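Long-range contact in trypsin-resistant surface T6 protein (Streptococcus pyogenes serotype M6, PDB 4P0D), which forms the backbone subunit of the pilus on the bacterial surface, a three-domain pilin probably polymerised by sortase and joined to the cell wall: residues Ile315-Asp327 with Val352-Ser366. The protein carries 1 engineered substitution. Numbering follows the deposited sequence.
Sequences IVYTYQIAFRKVD and VTTNKNGYAISTQVS
Arg324 and Tyr359 lie flat against each other where strand 320-327 runs antiparallel to strand 359-361, a pairing within the prealbumin-like, Ig-type domain of this pilin that illustrates how the two faces of a sheet do different work. On one face the extended arginine, its CG anti to the backbone N (chi1 -165°), spans the tyrosine ring. Arg324 CG sits over the Tyr359 ring 4.2 Å from its centroid, and the guanidinium continues nearly parallel to it, the planes 6° apart, with NE offset toward the rim. The guanidinium edge is taken by the type I turn from Asn355 to Gly358: Arg324 NE reaches Asn357 O at 2.7 Å and Arg324 NH2 reaches that oxygen at 3.1 Å, a side-on grip on one carbonyl that fixes the rotation of the group.

On the other face Phe323 sits among apolar groups. Ala360 CB rests over the Phe323 ring in a CH-pi contact, 3.7 Å from CZ, while Val352 CG2 and Thr354 CG2 approach the ring obliquely and Ile372 of strand 368-376 adds to the packing. Next to it, Lys325 CB meets Thr354 CG2, and the lysine continues to a covalent isopeptide link between its NZ and Asn479 CG, tying this strand to strand 470-479, its parallel neighbour.

Toward Tyr319 the register slips by one residue. There a side chain substitutes for backbone: Ser362 OG accepts from Ile321 N at 2.9 Å and donates to Thr363 O. A water donates to both Gln320 OE1 and Ser362 O, Gln320 NE2 hydrogen-bonds Thr470 OG1, and Ile361 CG2 packs 3.6 Å from Gln320 CD.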
ATOM      1  N   ILE A 315      -9.586   1.327   0.499  1.00 19.29           N
ATOM      2  CA  ILE A 315     -10.383   2.321  -0.201  1.00 19.33           C
ATOM      3  C   ILE A 315     -11.281   2.918   0.846  1.00 19.08           C
ATOM      4  O   ILE A 315     -11.907   2.193   1.648  1.00 20.49           O
ATOM      5  CB  ILE A 315     -11.218   1.701  -1.346  1.00 20.49           C
ATOM      6  CG1 ILE A 315     -10.355   0.812  -2.232  1.00 22.26           C
ATOM      7  CG2 ILE A 315     -11.886   2.787  -2.193  1.00 20.10           C
ATOM      8  CD1 ILE A 315     -11.181  -0.063  -3.172  1.00 23.56           C
ATOM      9  N   VAL A 316     -11.353   4.237   0.864  1.00 18.63           N
ATOM     10  CA  VAL A 316     -12.271   4.897   1.749  1.00 18.09           C
ATOM     11  C   VAL A 316     -13.271   5.670   0.908  1.00 17.53           C
ATOM     12  O   VAL A 316     -12.908   6.265  -0.094  1.00 16.08           O
ATOM     13  CB  VAL A 316     -11.532   5.793   2.754  1.00 18.82           C
ATOM     14  CG1 VAL A 316     -12.514   6.507   3.646  1.00 19.78           C
ATOM     15  CG2 VAL A 316     -10.587   4.933   3.600  1.00 18.61           C
ATOM     16  N   TYR A 317     -14.527   5.637   1.338  1.00 17.12           N
ATOM     17  CA  TYR A 317     -15.650   6.178   0.553  1.00 17.72           C
ATOM     18  C   TYR A 317     -16.255   7.442   1.176  1.00 18.00           C
ATOM     19  O   TYR A 317     -16.193   7.647   2.390  1.00 18.14           O
ATOM     20  CB  TYR A 317     -16.715   5.103   0.413  1.00 18.38           C
ATOM     21  CG  TYR A 317     -16.230   3.907  -0.365  1.00 18.98           C
ATOM     22  CD1 TYR A 317     -16.203   3.922  -1.761  1.00 19.19           C
ATOM     23  CD2 TYR A 317     -15.753   2.773   0.282  1.00 19.71           C
ATOM     24  CE1 TYR A 317     -15.744   2.836  -2.481  1.00 18.76           C
ATOM     25  CE2 TYR A 317     -15.297   1.679  -0.443  1.00 19.78           C
ATOM     26  CZ  TYR A 317     -15.300   1.725  -1.821  1.00 19.13           C
ATOM     27  OH  TYR A 317     -14.837   0.652  -2.541  1.00 20.35           O
ATOM     28  N   THR A 318     -16.830   8.297   0.332  1.00 18.00           N
ATOM     29  CA  THR A 318     -17.638   9.419   0.811  1.00 17.79           C
ATOM     30  C   THR A 318     -18.894   9.493  -0.042  1.00 17.27           C
ATOM     31  O   THR A 318     -18.915   8.996  -1.177  1.00 16.72           O
ATOM     32  CB  THR A 318     -16.911  10.783   0.702  1.00 18.75           C
ATOM     33  OG1 THR A 318     -16.839  11.193  -0.674  1.00 19.89           O
ATOM     34  CG2 THR A 318     -15.512  10.715   1.231  1.00 19.27           C
ATOM     35  N   TYR A 319     -19.914  10.157   0.503  1.00 16.69           N
ATOM     36  CA  TYR A 319     -21.161  10.419  -0.204  1.00 16.49           C
ATOM     37  C   TYR A 319     -21.470  11.906  -0.131  1.00 16.86           C
ATOM     38  O   TYR A 319     -20.836  12.660   0.617  1.00 15.05           O
ATOM     39  CB  TYR A 319     -22.315   9.655   0.456  1.00 17.20           C
ATOM     40  CG  TYR A 319     -21.991   8.193   0.727  1.00 17.52           C
ATOM     41  CD1 TYR A 319     -21.801   7.302  -0.325  1.00 17.40           C
ATOM     42  CD2 TYR A 319     -21.837   7.725   2.030  1.00 17.97           C
ATOM     43  CE1 TYR A 319     -21.484   5.972  -0.094  1.00 18.23           C
ATOM     44  CE2 TYR A 319     -21.526   6.389   2.275  1.00 19.19           C
ATOM     45  CZ  TYR A 319     -21.345   5.517   1.212  1.00 18.37           C
ATOM     46  OH  TYR A 319     -21.021   4.188   1.455  1.00 20.09           O
ATOM     47  N   GLN A 320     -22.480  12.319  -0.887  1.00 16.91           N
ATOM     48  CA  GLN A 320     -22.943  13.689  -0.815  1.00 17.26           C
ATOM     49  C   GLN A 320     -24.451  13.720  -0.742  1.00 16.67           C
ATOM     50  O   GLN A 320     -25.128  12.838  -1.276  1.00 15.71           O
ATOM     51  CB  GLN A 320     -22.401  14.513  -1.974  1.00 18.31           C
ATOM     52  CG  GLN A 320     -22.743  13.987  -3.352  1.00 20.21           C
ATOM     53  CD  GLN A 320     -21.953  14.674  -4.451  1.00 21.11           C
ATOM     54  OE1 GLN A 320     -20.914  15.292  -4.206  1.00 22.79           O
ATOM     55  NE2 GLN A 320     -22.435  14.550  -5.672  1.00 21.67           N
ATOM     56  N   ILE A 321     -24.958  14.717  -0.032  1.00 15.78           N
ATOM     57  CA  ILE A 321     -26.382  14.885   0.172  1.00 17.21           C
ATOM     58  C   ILE A 321     -26.920  15.930  -0.801  1.00 17.06           C
ATOM     59  O   ILE A 321     -26.340  16.994  -0.956  1.00 17.93           O
ATOM     60  CB  ILE A 321     -26.691  15.310   1.616  1.00 17.61           C
ATOM     61  CG1 ILE A 321     -26.134  14.266   2.592  1.00 18.36           C
ATOM     62  CG2 ILE A 321     -28.199  15.469   1.826  1.00 18.52           C
ATOM     63  CD1 ILE A 321     -26.243  14.662   4.036  1.00 18.62           C
ATOM     64  N   ALA A 322     -28.059  15.611  -1.406  1.00 17.07           N
ATOM     65  CA  ALA A 322     -28.720  16.480  -2.368  1.00 17.49           C
ATOM     66  C   ALA A 322     -30.211  16.531  -2.054  1.00 16.84           C
ATOM     67  O   ALA A 322     -30.771  15.597  -1.477  1.00 16.02           O
ATOM     68  CB  ALA A 322     -28.490  15.967  -3.786  1.00 17.42           C
ATOM     69  N   PHE A 323     -30.845  17.632  -2.412  1.00 17.88           N
ATOM     70  CA  PHE A 323     -32.285  17.775  -2.237  1.00 18.20           C
ATOM     71  C   PHE A 323     -32.811  18.814  -3.225  1.00 19.83           C
ATOM     72  O   PHE A 323     -32.043  19.543  -3.848  1.00 18.88           O
ATOM     73  CB  PHE A 323     -32.613  18.196  -0.804  1.00 19.42           C
ATOM     74  CG  PHE A 323     -32.011  19.525  -0.400  1.00 19.95           C
ATOM     75  CD1 PHE A 323     -32.663  20.711  -0.693  1.00 20.60           C
ATOM     76  CD2 PHE A 323     -30.796  19.582   0.280  1.00 20.25           C
ATOM     77  CE1 PHE A 323     -32.129  21.925  -0.326  1.00 20.90           C
ATOM     78  CE2 PHE A 323     -30.257  20.797   0.666  1.00 20.62           C
ATOM     79  CZ  PHE A 323     -30.919  21.973   0.356  1.00 21.01           C
ATOM     80  N   ARG A 324     -34.128  18.873  -3.366  1.00 21.06           N
ATOM     81  CA  ARG A 324     -34.728  19.865  -4.231  1.00 22.67           C
ATOM     82  C   ARG A 324     -35.716  20.717  -3.448  1.00 21.74           C
ATOM     83  O   ARG A 324     -36.496  20.201  -2.638  1.00 22.61           O
ATOM     84  CB  ARG A 324     -35.403  19.207  -5.428  1.00 23.47           C
ATOM     85  CG  ARG A 324     -35.731  20.192  -6.534  1.00 25.10           C
ATOM     86  CD  ARG A 324     -36.491  19.518  -7.661  1.00 27.01           C
ATOM     87  NE  ARG A 324     -36.256  20.203  -8.924  1.00 29.62           N
ATOM     88  CZ  ARG A 324     -36.852  19.893 -10.073  1.00 33.70           C
ATOM     89  NH1 ARG A 324     -37.738  18.892 -10.135  1.00 34.65           N
ATOM     90  NH2 ARG A 324     -36.563  20.586 -11.169  1.00 33.91           N
ATOM     91  N   LYS A 325     -35.661  22.025  -3.706  1.00 21.76           N
ATOM     92  CA  LYS A 325     -36.542  22.994  -3.086  1.00 21.77           C
ATOM     93  C   LYS A 325     -37.655  23.385  -4.050  1.00 21.69           C
ATOM     94  O   LYS A 325     -37.369  23.805  -5.169  1.00 22.16           O
ATOM     95  CB  LYS A 325     -35.736  24.236  -2.710  1.00 22.02           C
ATOM     96  CG  LYS A 325     -36.465  25.202  -1.799  1.00 22.68           C
ATOM     97  CD  LYS A 325     -37.035  24.468  -0.587  1.00 23.35           C
ATOM     98  CE  LYS A 325     -37.663  25.427   0.401  1.00 24.15           C
ATOM     99  NZ  LYS A 325     -38.905  26.019  -0.148  1.00 23.44           N
ATOM    100  N   VAL A 326     -38.914  23.270  -3.613  1.00 21.81           N
ATOM    101  CA  VAL A 326     -40.050  23.589  -4.486  1.00 21.41           C
ATOM    102  C   VAL A 326     -41.141  24.378  -3.763  1.00 21.72           C
ATOM    103  O   VAL A 326     -41.184  24.414  -2.531  1.00 21.49           O
ATOM    104  CB  VAL A 326     -40.682  22.319  -5.093  1.00 21.82           C
ATOM    105  CG1 VAL A 326     -39.654  21.533  -5.893  1.00 22.41           C
ATOM    106  CG2 VAL A 326     -41.329  21.439  -4.025  1.00 21.81           C
ATOM    107  N   ASP A 327     -42.012  25.011  -4.556  1.00 21.96           N
ATOM    108  CA  ASP A 327     -43.221  25.672  -4.053  1.00 21.67           C
ATOM    109  C   ASP A 327     -44.187  24.610  -3.539  1.00 22.42           C
ATOM    110  O   ASP A 327     -44.451  23.599  -4.215  1.00 21.58           O
ATOM    111  CB  ASP A 327     -43.858  26.476  -5.182  1.00 22.13           C
ATOM    112  CG  ASP A 327     -45.191  27.103  -4.785  1.00 23.49           C
ATOM    113  OD1 ASP A 327     -46.221  26.374  -4.731  1.00 24.13           O
ATOM    114  OD2 ASP A 327     -45.205  28.326  -4.548  1.00 24.16           O
ATOM    115  N   VAL A 352     -25.509  25.412   1.779  1.00 19.53           N
ATOM    116  CA  VAL A 352     -25.752  25.292   0.346  1.00 19.51           C
ATOM    117  C   VAL A 352     -26.852  26.256  -0.085  1.00 20.34           C
ATOM    118  O   VAL A 352     -27.688  26.658   0.712  1.00 21.66           O
ATOM    119  CB  VAL A 352     -26.096  23.838  -0.035  1.00 18.67           C
ATOM    120  CG1 VAL A 352     -25.035  22.882   0.513  1.00 19.25           C
ATOM    121  CG2 VAL A 352     -27.464  23.431   0.477  1.00 19.01           C
ATOM    122  N   THR A 353     -26.829  26.612  -1.360  1.00 21.35           N
ATOM    123  CA  THR A 353     -27.819  27.501  -1.945  1.00 21.26           C
ATOM    124  C   THR A 353     -28.459  26.818  -3.139  1.00 20.13           C
ATOM    125  O   THR A 353     -27.740  26.290  -3.979  1.00 19.94           O
ATOM    126  CB  THR A 353     -27.116  28.791  -2.399  1.00 22.19           C
ATOM    127  OG1 THR A 353     -26.589  29.453  -1.251  1.00 22.51           O
ATOM    128  CG2 THR A 353     -28.082  29.713  -3.121  1.00 22.97           C
ATOM    129  N   THR A 354     -29.796  26.810  -3.237  1.00 21.09           N
ATOM    130  CA  THR A 354     -30.437  26.100  -4.357  1.00 21.42           C
ATOM    131  C   THR A 354     -30.254  26.845  -5.680  1.00 22.11           C
ATOM    132  O   THR A 354     -30.171  28.070  -5.712  1.00 23.24           O
ATOM    133  CB  THR A 354     -31.933  25.804  -4.126  1.00 22.11           C
ATOM    134  OG1 THR A 354     -32.668  27.028  -4.015  1.00 21.04           O
ATOM    135  CG2 THR A 354     -32.142  24.952  -2.858  1.00 22.65           C
ATOM    136  N   ASN A 355     -30.184  26.093  -6.771  1.00 23.57           N
ATOM    137  CA  ASN A 355     -29.962  26.668  -8.101  1.00 25.14           C
ATOM    138  C   ASN A 355     -31.266  26.843  -8.887  1.00 26.16           C
ATOM    139  O   ASN A 355     -32.356  26.602  -8.347  1.00 26.00           O
ATOM    140  CB  ASN A 355     -28.935  25.827  -8.862  1.00 25.41           C
ATOM    141  CG  ASN A 355     -29.496  24.523  -9.415  1.00 25.69           C
ATOM    142  OD1 ASN A 355     -30.680  24.187  -9.270  1.00 27.03           O
ATOM    143  ND2 ASN A 355     -28.629  23.771 -10.065  1.00 26.76           N
ATOM    144  N   LYS A 356     -31.160  27.275 -10.144  1.00 28.20           N
ATOM    145  CA  LYS A 356     -32.334  27.468 -11.011  1.00 29.10           C
ATOM    146  C   LYS A 356     -33.313  26.298 -10.968  1.00 29.34           C
ATOM    147  O   LYS A 356     -34.534  26.489 -10.954  1.00 30.03           O
ATOM    148  CB  LYS A 356     -31.898  27.709 -12.462  1.00 30.90           C
ATOM    149  N   ASN A 357     -32.775  25.087 -10.915  1.00 28.32           N
ATOM    150  CA  ASN A 357     -33.578  23.868 -10.991  1.00 28.84           C
ATOM    151  C   ASN A 357     -33.973  23.316  -9.607  1.00 26.02           C
ATOM    152  O   ASN A 357     -34.487  22.205  -9.511  1.00 26.03           O
ATOM    153  CB  ASN A 357     -32.821  22.800 -11.803  1.00 32.16           C
ATOM    154  CG  ASN A 357     -31.985  23.405 -12.936  1.00 35.90           C
ATOM    155  OD1 ASN A 357     -30.767  23.210 -12.998  1.00 40.07           O
ATOM    156  ND2 ASN A 357     -32.633  24.180 -13.812  1.00 38.85           N
ATOM    157  N   GLY A 358     -33.736  24.089  -8.545  1.00 22.90           N
ATOM    158  CA  GLY A 358     -34.206  23.727  -7.193  1.00 22.69           C
ATOM    159  C   GLY A 358     -33.225  22.912  -6.370  1.00 21.36           C
ATOM    160  O   GLY A 358     -33.472  22.663  -5.185  1.00 21.47           O
ATOM    161  N   TYR A 359     -32.101  22.542  -6.981  1.00 20.48           N
ATOM    162  CA  TYR A 359     -31.206  21.511  -6.444  1.00 20.87           C
ATOM    163  C   TYR A 359     -30.056  22.115  -5.664  1.00 19.76           C
ATOM    164  O   TYR A 359     -29.559  23.178  -6.021  1.00 20.53           O
ATOM    165  CB  TYR A 359     -30.633  20.621  -7.575  1.00 21.16           C
ATOM    166  CG  TYR A 359     -31.601  19.596  -8.125  1.00 21.88           C
ATOM    167  CD1 TYR A 359     -32.056  18.557  -7.333  1.00 22.68           C
ATOM    168  CD2 TYR A 359     -32.052  19.654  -9.454  1.00 23.21           C
ATOM    169  CE1 TYR A 359     -32.946  17.614  -7.819  1.00 22.90           C
ATOM    170  CE2 TYR A 359     -32.929  18.693  -9.953  1.00 23.35           C
ATOM    171  CZ  TYR A 359     -33.378  17.690  -9.125  1.00 23.90           C
ATOM    172  OH  TYR A 359     -34.272  16.738  -9.570  1.00 25.86           O
ATOM    173  N   ALA A 360     -29.637  21.412  -4.607  1.00 18.97           N
ATOM    174  CA  ALA A 360     -28.418  21.735  -3.858  1.00 17.77           C
ATOM    175  C   ALA A 360     -27.655  20.440  -3.531  1.00 17.69           C
ATOM    176  O   ALA A 360     -28.264  19.386  -3.410  1.00 17.15           O
ATOM    177  CB  ALA A 360     -28.772  22.479  -2.583  1.00 17.10           C
ATOM    178  N   ILE A 361     -26.331  20.523  -3.398  1.00 18.01           N
ATOM    179  CA  ILE A 361     -25.529  19.368  -3.010  1.00 18.54           C
ATOM    180  C   ILE A 361     -24.514  19.749  -1.932  1.00 17.47           C
ATOM    181  O   ILE A 361     -23.907  20.817  -1.983  1.00 17.56           O
ATOM    182  CB  ILE A 361     -24.774  18.745  -4.210  1.00 20.71           C
ATOM    183  CG1 ILE A 361     -25.764  18.247  -5.264  1.00 22.08           C
ATOM    184  CG2 ILE A 361     -23.910  17.578  -3.762  1.00 20.52           C
ATOM    185  CD1 ILE A 361     -25.089  17.777  -6.533  1.00 23.65           C
ATOM    186  N   SER A 362     -24.333  18.855  -0.970  1.00 16.64           N
ATOM    187  CA  SER A 362     -23.412  19.081   0.139  1.00 16.16           C
ATOM    188  C   SER A 362     -21.984  18.698  -0.237  1.00 15.63           C
ATOM    189  O   SER A 362     -21.754  18.017  -1.237  1.00 16.08           O
ATOM    190  CB  SER A 362     -23.833  18.248   1.332  1.00 16.44           C
ATOM    191  OG  SER A 362     -23.438  16.888   1.197  1.00 16.16           O
ATOM    192  N   THR A 363     -21.041  19.115   0.596  1.00 14.74           N
ATOM    193  CA  THR A 363     -19.691  18.567   0.588  1.00 15.01           C
ATOM    194  C   THR A 363     -19.710  17.107   1.077  1.00 14.88           C
ATOM    195  O   THR A 363     -20.759  16.585   1.486  1.00 15.10           O
ATOM    196  CB  THR A 363     -18.771  19.391   1.502  1.00 15.30           C
ATOM    197  OG1 THR A 363     -19.407  19.574   2.769  1.00 15.81           O
ATOM    198  CG2 THR A 363     -18.453  20.737   0.876  1.00 15.43           C
ATOM    199  N   GLN A 364     -18.549  16.460   1.086  1.00 14.61           N
ATOM    200  CA  GLN A 364     -18.470  15.003   1.282  1.00 14.54           C
ATOM    201  C   GLN A 364     -18.706  14.557   2.723  1.00 14.77           C
ATOM    202  O   GLN A 364     -18.098  15.078   3.660  1.00 14.82           O
ATOM    203  CB  GLN A 364     -17.111  14.469   0.822  1.00 14.24           C
ATOM    204  CG  GLN A 364     -16.734  14.731  -0.626  1.00 14.39           C
ATOM    205  CD  GLN A 364     -15.997  16.042  -0.832  1.00 14.66           C
ATOM    206  OE1 GLN A 364     -16.198  16.992  -0.091  1.00 14.40           O
ATOM    207  NE2 GLN A 364     -15.149  16.101  -1.849  1.00 15.27           N
ATOM    208  N   VAL A 365     -19.564  13.558   2.879  1.00 15.07           N
ATOM    209  CA  VAL A 365     -19.986  13.065   4.169  1.00 15.94           C
ATOM    210  C   VAL A 365     -19.831  11.552   4.307  1.00 16.07           C
ATOM    211  O   VAL A 365     -19.916  10.818   3.332  1.00 15.83           O
ATOM    212  CB  VAL A 365     -21.456  13.458   4.461  1.00 16.07           C
ATOM    213  CG1 VAL A 365     -21.617  14.967   4.393  1.00 16.44           C
ATOM    214  CG2 VAL A 365     -22.445  12.779   3.507  1.00 16.76           C
ATOM    215  N   SER A 366     -19.652  11.094   5.541  1.00 16.85           N
ATOM    216  CA  SER A 366     -19.563   9.663   5.821  1.00 17.62           C
ATOM    217  C   SER A 366     -20.968   9.084   5.920  1.00 18.85           C
ATOM    218  O   SER A 366     -21.943   9.826   5.999  1.00 20.42           O
ATOM    219  CB  SER A 366     -18.850   9.444   7.137  1.00 17.72           C
ATOM    220  OG  SER A 366     -19.658   9.888   8.226  1.00 18.15           O
TER
HETATM  221  O   HOH W   1     -19.533  16.809  -2.296  1.00 21.70           O